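Long-range contacts in Low molecular weight phosphotyrosine protein phosphatase 1 (Drosophila melanogaster, PDB 7CUY), which probably removes phosphate from phosphotyrosine in proteins and from small aryl and acyl phosphates, as a low molecular weight tyrosine phosphatase: residues Ser16-Val24 / Val35-Gly43; Phe78-Glu89 / Ala99-Leu110. All blocks are in the same frame, centred on the assembly; numbering follows the deposited sequence.

From the N terminus, strand 3-9 leads through C9, the probable nucleophile, into helix 15-29, and interaction 1 closes the return from that helix to strand 35-41, the edge of a four-stranded parallel sheet. Interaction 2 opens only afterwards: strand 83-86 runs into helix 89-98 and comes back as strand 106-109 at the other edge. The two loops therefore follow in series, neither nesting nor crossing, and both belong to beta-alpha-beta units of one sheet, with strand 3-9 between strands 35-41 and 83-86. Their centres lie about 13 Å apart, yet they touch: A19 CB packs on L110 CD2 at 3.9 Å, and D38 CB on F81 CZ at 3.9 Å.

Interaction 1. Residues Ser16-Val24 / Val35-Gly43; sequences SPIAEVVMV and VEVDSAAIG
S16, near the start of helix 15-29, meets S39 of strand 35-41, the carbonyl O of S16 lying 3.7 Å from S39 CB. The two short axes run antiparallel (178°) with a closest approach of 7.7 Å, as expected of the helix-to-strand return in a beta-alpha-beta unit. N12 ND2 is hydrogen-bonded to both S16 OG and S39 OG, which ties this end of the contact to the loop after the probable nucleophile C9.

One turn on, E20 carries the polar part. With CG anti to the backbone N (chi1 175°) and the chain extended beyond it, the carboxylate reaches the strand. S39 OG donates to E20 OE1 at 2.7 Å, arriving 43° out of the carboxylate plane. The other oxygen, E20 OE2, receives two waters, one also donating to V37 O and the other to D38 OD1.

Further along, M23 and V24 share V37: M23 CG reaches V37 CG2 at 3.8 Å, the side chains crossing at about a right angle, whereas V24 CG2 touches V37 CB at 3.7 Å, the two side chains running past each other in opposite directions.

E20 OE2 and D38 OD1 are only 4.2 Å apart, so two like charges come close; the water donating to both, and the salt bridge from D38 OD2 to R71, probably ease the repulsion.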
loop_
_atom_site.group_PDB
_atom_site.type_symbol
_atom_site.label_atom_id
_atom_site.label_comp_id
_atom_site.label_asym_id
_atom_site.label_seq_id
_atom_site.Cartn_x
_atom_site.Cartn_y
_atom_site.Cartn_z
ATOM N N SER A 16 -2.324 -3.042 -2.561
ATOM C CA SER A 16 -1.102 -2.734 -1.818
ATOM C C SER A 16 0.205 -3.103 -2.537
ATOM O O SER A 16 1.234 -2.479 -2.247
ATOM C CB SER A 16 -1.139 -3.395 -0.426
ATOM O OG SER A 16 -1.448 -4.774 -0.465
ATOM N N PRO A 17 0.253 -4.093 -3.442
ATOM C CA PRO A 17 1.508 -4.291 -4.183
ATOM C C PRO A 17 1.816 -3.128 -5.099
ATOM O O PRO A 17 2.988 -2.779 -5.260
ATOM C CB PRO A 17 1.267 -5.587 -4.974
ATOM C CG PRO A 17 0.176 -6.267 -4.289
ATOM C CD PRO A 17 -0.702 -5.179 -3.738
ATOM N N ILE A 18 0.793 -2.519 -5.700
ATOM C CA ILE A 18 0.997 -1.292 -6.461
ATOM C C ILE A 18 1.510 -0.194 -5.539
ATOM O O ILE A 18 2.511 0.465 -5.829
ATOM C CB ILE A 18 -0.314 -0.881 -7.167
ATOM C CG1 ILE A 18 -0.630 -1.817 -8.338
ATOM C CG2 ILE A 18 -0.281 0.578 -7.615
ATOM C CD1 ILE A 18 -2.062 -1.625 -8.903
ATOM N N ALA A 19 0.833 0.003 -4.397
ATOM C CA ALA A 19 1.233 1.045 -3.457
ATOM C C ALA A 19 2.649 0.809 -2.946
ATOM O O ALA A 19 3.424 1.759 -2.764
ATOM C CB ALA A 19 0.232 1.122 -2.292
ATOM N N GLU A 20 3.014 -0.448 -2.722
ATOM C CA GLU A 20 4.380 -0.742 -2.319
ATOM C C GLU A 20 5.367 -0.389 -3.423
ATOM O O GLU A 20 6.401 0.234 -3.167
ATOM C CB GLU A 20 4.520 -2.211 -1.942
ATOM C CG GLU A 20 5.965 -2.578 -1.627
ATOM C CD GLU A 20 6.183 -4.062 -1.560
ATOM O OE1 GLU A 20 5.219 -4.825 -1.804
ATOM O OE2 GLU A 20 7.307 -4.461 -1.233
ATOM N N VAL A 21 5.069 -0.780 -4.660
ATOM C CA VAL A 21 6.007 -0.512 -5.747
ATOM C C VAL A 21 6.076 0.989 -6.041
ATOM O O VAL A 21 7.160 1.547 -6.304
ATOM C CB VAL A 21 5.617 -1.326 -6.993
ATOM C CG1 VAL A 21 6.385 -0.828 -8.199
ATOM C CG2 VAL A 21 5.898 -2.806 -6.779
ATOM N N VAL A 22 4.930 1.672 -6.002
ATOM C CA VAL A 22 4.934 3.105 -6.262
ATOM C C VAL A 22 5.700 3.838 -5.166
ATOM O O VAL A 22 6.441 4.788 -5.443
ATOM C CB VAL A 22 3.490 3.626 -6.417
ATOM C CG1 VAL A 22 3.449 5.134 -6.379
ATOM C CG2 VAL A 22 2.874 3.123 -7.717
ATOM N N MET A 23 5.564 3.395 -3.907
ATOM C CA MET A 23 6.271 4.085 -2.828
ATOM C C MET A 23 7.780 3.942 -2.996
ATOM O O MET A 23 8.527 4.917 -2.828
ATOM C CB MET A 23 5.816 3.556 -1.467
ATOM C CG MET A 23 6.364 4.308 -0.241
ATOM S SD MET A 23 5.524 5.896 0.096
ATOM C CE MET A 23 6.704 7.007 -0.573
ATOM N N VAL A 24 8.244 2.745 -3.364
ATOM C CA VAL A 24 9.674 2.541 -3.569
ATOM C C VAL A 24 10.169 3.402 -4.727
ATOM O O VAL A 24 11.201 4.065 -4.624
ATOM C CB VAL A 24 9.982 1.049 -3.783
ATOM C CG1 VAL A 24 11.393 0.861 -4.304
ATOM C CG2 VAL A 24 9.835 0.322 -2.472
ATOM N N VAL A 35 14.378 4.560 3.968
ATOM C CA VAL A 35 12.978 4.167 4.138
ATOM C C VAL A 35 12.776 2.826 3.443
ATOM O O VAL A 35 13.005 2.711 2.234
ATOM C CB VAL A 35 11.992 5.213 3.581
ATOM C CG1 VAL A 35 10.544 4.757 3.819
ATOM C CG2 VAL A 35 12.226 6.598 4.193
ATOM N N GLU A 36 12.348 1.820 4.200
ATOM C CA GLU A 36 12.033 0.491 3.682
ATOM C C GLU A 36 10.522 0.356 3.535
ATOM O O GLU A 36 9.769 0.896 4.344
ATOM C CB GLU A 36 12.595 -0.589 4.620
ATOM C CG GLU A 36 12.025 -1.997 4.440
ATOM C CD GLU A 36 12.120 -2.842 5.727
ATOM O OE1 GLU A 36 13.260 -3.087 6.201
ATOM O OE2 GLU A 36 11.056 -3.249 6.258
ATOM N N VAL A 37 10.087 -0.336 2.485
ATOM C CA VAL A 37 8.678 -0.496 2.155
ATOM C C VAL A 37 8.375 -1.981 1.968
ATOM O O VAL A 37 9.142 -2.699 1.330
ATOM C CB VAL A 37 8.293 0.286 0.883
ATOM C CG1 VAL A 37 6.775 0.372 0.747
ATOM C CG2 VAL A 37 8.923 1.694 0.881
ATOM N N ASP A 38 7.235 -2.428 2.497
ATOM C CA ASP A 38 6.774 -3.808 2.392
ATOM C C ASP A 38 5.269 -3.739 2.189
ATOM O O ASP A 38 4.677 -2.657 2.277
ATOM C CB ASP A 38 7.174 -4.601 3.640
ATOM C CG ASP A 38 7.005 -6.127 3.486
ATOM O OD1 ASP A 38 7.020 -6.650 2.347
ATOM O OD2 ASP A 38 6.889 -6.813 4.538
ATOM N N SER A 39 4.634 -4.872 1.883
ATOM C CA SER A 39 3.173 -4.904 1.848
ATOM C C SER A 39 2.676 -6.245 2.383
ATOM O O SER A 39 3.422 -7.223 2.415
ATOM C CB SER A 39 2.620 -4.643 0.435
ATOM O OG SER A 39 3.006 -5.672 -0.464
ATOM N N ALA A 40 1.419 -6.286 2.830
ATOM C CA ALA A 40 0.861 -7.556 3.295
ATOM C C ALA A 40 -0.666 -7.506 3.272
ATOM O O ALA A 40 -1.273 -6.459 3.017
ATOM C CB ALA A 40 1.377 -7.915 4.694
ATOM N N ALA A 41 -1.274 -8.659 3.577
ATOM C CA ALA A 41 -2.704 -8.904 3.418
ATOM C C ALA A 41 -3.390 -9.032 4.771
ATOM O O ALA A 41 -2.821 -9.619 5.698
ATOM C CB ALA A 41 -2.955 -10.195 2.628
ATOM N N ILE A 42 -4.610 -8.476 4.875
ATOM C CA ILE A 42 -5.506 -8.814 5.990
ATOM C C ILE A 42 -5.850 -10.298 5.939
ATOM O O ILE A 42 -5.611 -11.045 6.895
ATOM C CB ILE A 42 -6.796 -7.961 5.964
ATOM C CG1 ILE A 42 -6.536 -6.451 6.063
ATOM C CG2 ILE A 42 -7.767 -8.383 7.101
ATOM C CD1 ILE A 42 -5.998 -5.989 7.393
ATOM N N GLY A 43 -6.430 -10.746 4.804
ATOM C CA GLY A 43 -6.863 -12.125 4.666
ATOM C C GLY A 43 -5.812 -13.039 4.028
ATOM O O GLY A 43 -4.866 -12.583 3.374
HETATM O O HOH W 1 9.996 -3.363 -1.063
HETATM O O HOH W 2 7.948 -6.714 0.017
#

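Interaction 2. Residues Phe78-Glu89 / Ala99-Leu110; sequences FSEFDYIFGMDE and APKGSKAELLML
A99 CA lies over the F78 ring, 3.6 Å from its centroid and 12° off the normal, a CH-pi contact. P100 CD approaches the ring obliquely, and P100 O accepts from S103 N and S103 OG, fixing the type II turn P100-S103. K104 lays CE against D82 OD1 (3.2 Å), its NZ making a long salt bridge to the same oxygen at 3.9 Å and a weak hydrogen bond to S79 O; D82 OD2 bonds to K4 N. A105 N donates to F78 O at 3.1 Å. E106 OE2 sits at the Y83 ring edge, 3.6 Å from Y83 CE1; E106 OE1 pairs with R152.

L107 sends CD2 to the F78 ring edge. With an alanine in place of F78 the ring is gone, which is likely to open a gap beside A99 and P100 CD and to take from L107 CD2 one apolar partner. L108 N bonds to I84 O at 2.9 Å. M109 SD lies against the backbone of D88, whose OD1 caps N91 N while OD2 forms a salt bridge with R15, a probable active-site residue. L110 CD1 lies over the F85 ring.

The parallel register Y83-E106 to G86-M109, axes 30° apart, is that of adjacent strands joined by a beta-alpha-beta crossover through helix 89-98. F78, I84 and M109 pack on that helix, whereas Y83, L108 and L110 meet helix 132-153.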
loop_
_atom_site.group_PDB
_atom_site.type_symbol
_atom_site.label_atom_id
_atom_site.label_comp_id
_atom_site.label_asym_id
_atom_site.label_seq_id
_atom_site.Cartn_x
_atom_site.Cartn_y
_atom_site.Cartn_z
ATOM N N PHE A 78 3.011 -4.590 13.839
ATOM C CA PHE A 78 2.683 -3.334 14.505
ATOM C C PHE A 78 3.805 -2.846 15.410
ATOM O O PHE A 78 3.767 -1.689 15.834
ATOM C CB PHE A 78 1.384 -3.466 15.298
ATOM C CG PHE A 78 0.185 -3.754 14.441
ATOM C CD1 PHE A 78 -0.605 -2.721 13.953
ATOM C CD2 PHE A 78 -0.141 -5.057 14.110
ATOM C CE1 PHE A 78 -1.706 -2.984 13.149
ATOM C CE2 PHE A 78 -1.244 -5.333 13.316
ATOM C CZ PHE A 78 -2.027 -4.300 12.839
ATOM N N SER A 79 4.799 -3.683 15.704
ATOM C CA SER A 79 5.996 -3.240 16.411
ATOM C C SER A 79 7.183 -2.989 15.493
ATOM O O SER A 79 8.111 -2.278 15.891
ATOM C CB SER A 79 6.423 -4.270 17.463
ATOM O OG SER A 79 5.432 -4.451 18.456
ATOM N N GLU A 80 7.188 -3.559 14.285
ATOM C CA GLU A 80 8.307 -3.345 13.378
ATOM C C GLU A 80 8.150 -2.092 12.512
ATOM O O GLU A 80 9.141 -1.400 12.238
ATOM C CB GLU A 80 8.504 -4.572 12.481
ATOM C CG GLU A 80 9.694 -4.403 11.508
ATOM C CD GLU A 80 9.955 -5.626 10.619
ATOM O OE1 GLU A 80 9.637 -6.762 11.045
ATOM O OE2 GLU A 80 10.505 -5.439 9.509
ATOM N N PHE A 81 6.938 -1.777 12.060
ATOM C CA PHE A 81 6.766 -0.697 11.094
ATOM C C PHE A 81 6.370 0.604 11.780
ATOM O O PHE A 81 5.608 0.611 12.750
ATOM C CB PHE A 81 5.740 -1.086 10.023
ATOM C CG PHE A 81 6.218 -2.195 9.144
ATOM C CD1 PHE A 81 6.003 -3.512 9.495
ATOM C CD2 PHE A 81 6.942 -1.921 7.991
ATOM C CE1 PHE A 81 6.472 -4.543 8.693
ATOM C CE2 PHE A 81 7.423 -2.941 7.183
ATOM C CZ PHE A 81 7.190 -4.255 7.530
ATOM N N ASP A 82 6.905 1.710 11.263
ATOM C CA ASP A 82 6.558 3.031 11.758
ATOM C C ASP A 82 5.216 3.492 11.231
ATOM O O ASP A 82 4.487 4.200 11.935
ATOM C CB ASP A 82 7.638 4.023 11.354
ATOM C CG ASP A 82 9.000 3.586 11.806
ATOM O OD1 ASP A 82 9.309 3.798 12.999
ATOM O OD2 ASP A 82 9.738 2.994 10.982
ATOM N N TYR A 83 4.876 3.086 10.014
ATOM C CA TYR A 83 3.665 3.496 9.329
ATOM C C TYR A 83 3.019 2.270 8.716
ATOM O O TYR A 83 3.683 1.517 8.004
ATOM C CB TYR A 83 3.984 4.513 8.232
ATOM C CG TYR A 83 4.736 5.706 8.763
ATOM C CD1 TYR A 83 4.070 6.708 9.460
ATOM C CD2 TYR A 83 6.108 5.826 8.575
ATOM C CE1 TYR A 83 4.760 7.815 9.959
ATOM C CE2 TYR A 83 6.811 6.908 9.069
ATOM C CZ TYR A 83 6.130 7.910 9.758
ATOM O OH TYR A 83 6.824 8.997 10.242
ATOM N N ILE A 84 1.734 2.066 8.988
ATOM C CA ILE A 84 0.949 1.029 8.331
ATOM C C ILE A 84 -0.243 1.693 7.651
ATOM O O ILE A 84 -0.990 2.430 8.298
ATOM C CB ILE A 84 0.489 -0.045 9.333
ATOM C CG1 ILE A 84 1.711 -0.649 10.039
ATOM C CG2 ILE A 84 -0.275 -1.115 8.613
ATOM C CD1 ILE A 84 1.427 -1.867 10.871
ATOM N N PHE A 85 -0.412 1.438 6.357
ATOM C CA PHE A 85 -1.412 2.090 5.515
ATOM C C PHE A 85 -2.500 1.111 5.087
ATOM O O PHE A 85 -2.201 0.066 4.503
ATOM C CB PHE A 85 -0.779 2.669 4.241
ATOM C CG PHE A 85 0.026 3.928 4.453
ATOM C CD1 PHE A 85 -0.595 5.160 4.521
ATOM C CD2 PHE A 85 1.400 3.875 4.542
ATOM C CE1 PHE A 85 0.156 6.326 4.685
ATOM C CE2 PHE A 85 2.148 5.026 4.721
ATOM C CZ PHE A 85 1.527 6.252 4.791
ATOM N N GLY A 86 -3.779 1.482 5.318
ATOM C CA GLY A 86 -4.876 0.805 4.661
ATOM C C GLY A 86 -5.262 1.522 3.382
ATOM O O GLY A 86 -4.884 2.664 3.150
ATOM N N MET A 87 -6.031 0.839 2.544
ATOM C CA MET A 87 -6.489 1.438 1.298
ATOM C C MET A 87 -7.895 2.024 1.381
ATOM O O MET A 87 -8.189 2.994 0.669
ATOM C CB MET A 87 -6.439 0.403 0.170
ATOM C CG MET A 87 -5.064 -0.232 -0.021
ATOM S SD MET A 87 -3.812 0.943 -0.582
ATOM C CE MET A 87 -2.605 0.817 0.708
ATOM N N ASP A 88 -8.773 1.453 2.210
ATOM C CA ASP A 88 -10.163 1.893 2.300
ATOM C C ASP A 88 -10.623 1.778 3.752
ATOM O O ASP A 88 -9.877 1.337 4.628
ATOM C CB ASP A 88 -11.056 1.095 1.331
ATOM C CG ASP A 88 -11.092 -0.375 1.640
ATOM O OD1 ASP A 88 -10.703 -0.756 2.758
ATOM O OD2 ASP A 88 -11.505 -1.168 0.756
ATOM N N GLU A 89 -11.870 2.176 4.011
ATOM C CA GLU A 89 -12.341 2.236 5.389
ATOM C C GLU A 89 -12.449 0.851 6.031
ATOM O O GLU A 89 -12.236 0.725 7.245
ATOM C CB GLU A 89 -13.692 2.962 5.460
ATOM C CG GLU A 89 -14.742 2.457 4.466
ATOM C CD GLU A 89 -14.630 3.093 3.072
ATOM O OE1 GLU A 89 -13.904 2.536 2.212
ATOM O OE2 GLU A 89 -15.287 4.147 2.843
ATOM N N ALA A 99 -4.279 -4.195 15.725
ATOM C CA ALA A 99 -3.155 -3.523 16.375
ATOM C C ALA A 99 -3.146 -3.763 17.883
ATOM O O ALA A 99 -4.134 -3.443 18.554
ATOM C CB ALA A 99 -3.243 -2.018 16.108
ATOM N N PRO A 100 -2.078 -4.300 18.458
ATOM C CA PRO A 100 -1.990 -4.296 19.924
ATOM C C PRO A 100 -2.003 -2.871 20.450
ATOM O O PRO A 100 -1.292 -1.996 19.949
ATOM C CB PRO A 100 -0.665 -5.009 20.218
ATOM C CG PRO A 100 -0.041 -5.307 18.901
ATOM C CD PRO A 100 -1.049 -5.138 17.827
ATOM N N LYS A 101 -2.849 -2.630 21.449
ATOM C CA LYS A 101 -2.966 -1.300 22.026
ATOM C C LYS A 101 -1.615 -0.807 22.513
ATOM O O LYS A 101 -0.928 -1.490 23.276
ATOM C CB LYS A 101 -3.956 -1.304 23.187
ATOM C CG LYS A 101 -3.891 -0.040 24.035
ATOM C CD LYS A 101 -5.119 0.063 24.920
ATOM C CE LYS A 101 -5.168 1.399 25.653
ATOM N NZ LYS A 101 -5.577 1.200 27.072
ATOM N N GLY A 102 -1.241 0.392 22.066
ATOM C CA GLY A 102 0.018 0.979 22.448
ATOM C C GLY A 102 1.192 0.592 21.592
ATOM O O GLY A 102 2.316 0.996 21.916
ATOM N N SER A 103 0.981 -0.187 20.528
ATOM C CA SER A 103 2.068 -0.527 19.618
ATOM C C SER A 103 2.521 0.711 18.843
ATOM O O SER A 103 1.761 1.660 18.643
ATOM C CB SER A 103 1.637 -1.622 18.641
ATOM O OG SER A 103 0.361 -1.337 18.088
ATOM N N LYS A 104 3.768 0.688 18.391
ATOM C CA LYS A 104 4.373 1.905 17.860
ATOM C C LYS A 104 3.849 2.313 16.479
ATOM O O LYS A 104 3.860 3.503 16.170
ATOM C CB LYS A 104 5.900 1.744 17.858
ATOM C CG LYS A 104 6.651 2.151 16.609
ATOM C CD LYS A 104 7.998 1.483 16.614
ATOM C CE LYS A 104 8.695 1.583 15.280
ATOM N NZ LYS A 104 9.843 0.638 15.208
ATOM N N ALA A 105 3.357 1.383 15.662
ATOM C CA ALA A 105 2.917 1.731 14.309
ATOM C C ALA A 105 1.837 2.811 14.300
ATOM O O ALA A 105 0.855 2.746 15.042
ATOM C CB ALA A 105 2.374 0.499 13.592
ATOM N N GLU A 106 1.988 3.767 13.395
ATOM C CA GLU A 106 0.945 4.743 13.116
ATOM C C GLU A 106 0.037 4.195 12.014
ATOM O O GLU A 106 0.514 3.864 10.923
ATOM C CB GLU A 106 1.578 6.080 12.708
ATOM C CG GLU A 106 0.625 7.264 12.814
ATOM C CD GLU A 106 1.228 8.596 12.345
ATOM O OE1 GLU A 106 0.452 9.457 11.860
ATOM O OE2 GLU A 106 2.454 8.790 12.482
ATOM N N LEU A 107 -1.268 4.116 12.281
ATOM C CA LEU A 107 -2.218 3.569 11.311
ATOM C C LEU A 107 -2.820 4.700 10.487
ATOM O O LEU A 107 -3.515 5.573 11.026
ATOM C CB LEU A 107 -3.339 2.787 11.995
ATOM C CG LEU A 107 -2.953 1.800 13.088
ATOM C CD1 LEU A 107 -4.185 0.986 13.516
ATOM C CD2 LEU A 107 -1.809 0.895 12.644
ATOM N N LEU A 108 -2.582 4.678 9.187
ATOM C CA LEU A 108 -3.032 5.748 8.316
ATOM C C LEU A 108 -3.766 5.144 7.134
ATOM O O LEU A 108 -3.571 3.985 6.782
ATOM C CB LEU A 108 -1.843 6.611 7.832
ATOM C CG LEU A 108 -1.002 7.184 8.985
ATOM C CD1 LEU A 108 0.314 7.714 8.470
ATOM C CD2 LEU A 108 -1.781 8.263 9.774
ATOM N N MET A 109 -4.618 5.935 6.517
ATOM C CA MET A 109 -5.218 5.536 5.260
ATOM C C MET A 109 -4.491 6.283 4.148
ATOM O O MET A 109 -4.334 7.507 4.224
ATOM C CB MET A 109 -6.719 5.833 5.252
ATOM C CG MET A 109 -7.402 5.092 4.141
ATOM S SD MET A 109 -9.171 5.330 4.105
ATOM C CE MET A 109 -9.244 7.017 3.493
ATOM N N LEU A 110 -3.999 5.540 3.145
ATOM C CA LEU A 110 -3.066 6.140 2.187
ATOM C C LEU A 110 -3.681 7.357 1.492
ATOM O O LEU A 110 -3.011 8.381 1.303
ATOM C CB LEU A 110 -2.613 5.093 1.163
ATOM C CG LEU A 110 -1.616 5.608 0.106
ATOM C CD1 LEU A 110 -0.440 6.273 0.759
ATOM C CD2 LEU A 110 -1.133 4.488 -0.800
#